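Local coordinates for protein N-acetylmuramoyl-L-alanine amidase (Peptoclostridium difficile, PDB 4RN7) that probably hydrolyses, in its zinc-binding amidase domain, the amide bond between N-acetylmuramic acid and L-alanine in bacterial cell-wall peptidoglycan, at residues 84-87 with 91-94. Residues are numbered along the deposited sequence; the frame is centred on the assembly and turned at random.
Sequences NAEK and TATG
Glu86 OE1 takes two successive backbone N-H groups: Ala92 N at 2.8 Å, nearly straight at 167°, and Thr91 N at 3.0 Å, more bent. The two donors approach differently, Thr91 N almost in line with the C-O bond of OE1 and Ala92 N from well above the carboxylate plane. With CD anti to CA (chi2 -176°), the stretched Glu86 side chain brings its carboxylate to the backbone of Thr91 and Ala92. Ala92 CB packs against the same carboxylate, 3.5 Å from Glu86 CD, with OE1 the nearer oxygen. A longer link runs through one water, which accepts from Asn84 ND2 at 3.0 Å and donates to Gly94 O at 2.8 Å. At the other end of this carboxamide, Ala85 N meets Asn84 OD1 in the carbonyl plane at 2.9 Å. Phe151 of strand 144-151 touches Asn84, Glu86 and Ala92; the hydroxyl of Thr153 hydrogen-bonds to Glu86 N and that of Thr154 to Ala92 O. A bound HEPES buffer molecule lies beside Glu86, whose side chain is about 13 Å from the zinc. A glutamate carboxylate thus ties together the surface loop joining strands 77-84 and 95-99 in the mixed-sheet alpha/beta fold of the Amidase_3 family.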
ATOM      1  N   ASN A  84       1.371  -9.065  -4.068  1.00 27.92           N
ATOM      2  CA  ASN A  84       2.043  -9.439  -5.281  1.00 30.12           C
ATOM      3  C   ASN A  84       1.552 -10.795  -5.785  1.00 33.26           C
ATOM      4  O   ASN A  84       0.889 -11.557  -5.057  1.00 27.52           O
ATOM      5  CB  ASN A  84       3.558  -9.463  -5.036  1.00 25.57           C
ATOM      6  CG  ASN A  84       4.344  -8.898  -6.205  1.00 35.59           C
ATOM      7  OD1 ASN A  84       3.965  -9.082  -7.360  1.00 41.89           O
ATOM      8  ND2 ASN A  84       5.442  -8.207  -5.911  1.00 34.52           N
ATOM      9  N   ALA A  85       1.880 -11.097  -7.034  1.00 28.81           N
ATOM     10  CA  ALA A  85       1.533 -12.384  -7.614  1.00 32.12           C
ATOM     11  C   ALA A  85       2.573 -12.768  -8.649  1.00 34.92           C
ATOM     12  O   ALA A  85       3.034 -11.916  -9.413  1.00 39.12           O
ATOM     13  CB  ALA A  85       0.155 -12.324  -8.264  1.00 39.41           C
ATOM     14  N   GLU A  86       2.943 -14.043  -8.658  1.00 36.54           N
ATOM     15  CA  GLU A  86       3.715 -14.624  -9.750  1.00 41.88           C
ATOM     16  C   GLU A  86       2.740 -15.185 -10.778  1.00 50.41           C
ATOM     17  O   GLU A  86       1.851 -15.956 -10.418  1.00 54.96           O
ATOM     18  CB  GLU A  86       4.558 -15.781  -9.230  1.00 42.31           C
ATOM     19  CG  GLU A  86       5.946 -15.435  -8.752  1.00 51.94           C
ATOM     20  CD  GLU A  86       6.712 -16.679  -8.341  1.00 43.37           C
ATOM     21  OE1 GLU A  86       6.353 -17.282  -7.307  1.00 39.63           O
ATOM     22  OE2 GLU A  86       7.660 -17.073  -9.052  1.00 54.94           O
ATOM     23  N   LYS A  87       2.900 -14.821 -12.049  1.00 59.82           N
ATOM     24  CA  LYS A  87       2.006 -15.340 -13.085  1.00 66.29           C
ATOM     25  C   LYS A  87       2.176 -16.849 -13.289  1.00 68.48           C
ATOM     26  O   LYS A  87       1.189 -17.572 -13.456  1.00 68.37           O
ATOM     27  CB  LYS A  87       2.160 -14.568 -14.403  1.00 71.05           C
ATOM     28  CG  LYS A  87       3.589 -14.281 -14.825  1.00 63.58           C
ATOM     29  N   THR A  91       6.324 -19.599  -5.450  1.00 41.49           N
ATOM     30  CA  THR A  91       7.463 -19.651  -4.537  1.00 34.64           C
ATOM     31  C   THR A  91       7.999 -18.288  -4.081  1.00 37.15           C
ATOM     32  O   THR A  91       8.619 -18.205  -3.030  1.00 36.38           O
ATOM     33  CB  THR A  91       8.633 -20.505  -5.125  1.00 37.23           C
ATOM     34  OG1 THR A  91       9.161 -19.874  -6.300  1.00 45.81           O
ATOM     35  CG2 THR A  91       8.152 -21.904  -5.471  1.00 42.99           C
ATOM     36  N   ALA A  92       7.740 -17.220  -4.835  1.00 36.51           N
ATOM     37  CA  ALA A  92       8.327 -15.912  -4.504  1.00 36.59           C
ATOM     38  C   ALA A  92       7.908 -15.392  -3.126  1.00 34.99           C
ATOM     39  O   ALA A  92       6.785 -15.633  -2.688  1.00 32.97           O
ATOM     40  CB  ALA A  92       7.974 -14.884  -5.565  1.00 37.30           C
ATOM     41  N   THR A  93       8.802 -14.671  -2.446  1.00 31.83           N
ATOM     42  CA  THR A  93       8.445 -14.068  -1.158  1.00 27.58           C
ATOM     43  C   THR A  93       8.963 -12.649  -1.001  1.00 34.20           C
ATOM     44  O   THR A  93       9.892 -12.244  -1.698  1.00 35.75           O
ATOM     45  CB  THR A  93       8.991 -14.873   0.028  1.00 36.95           C
ATOM     46  OG1 THR A  93      10.417 -14.964  -0.081  1.00 41.81           O
ATOM     47  CG2 THR A  93       8.380 -16.258   0.061  1.00 35.16           C
ATOM     48  N   GLY A  94       8.353 -11.898  -0.092  1.00 31.40           N
ATOM     49  CA  GLY A  94       8.894 -10.605   0.281  1.00 27.90           C
ATOM     50  C   GLY A  94       8.049  -9.424  -0.155  1.00 31.47           C
ATOM     51  O   GLY A  94       7.062  -9.565  -0.880  1.00 29.65           O
TER
HETATM   52  O   HOH W   1       5.978  -8.098  -3.002  1.00 28.24           O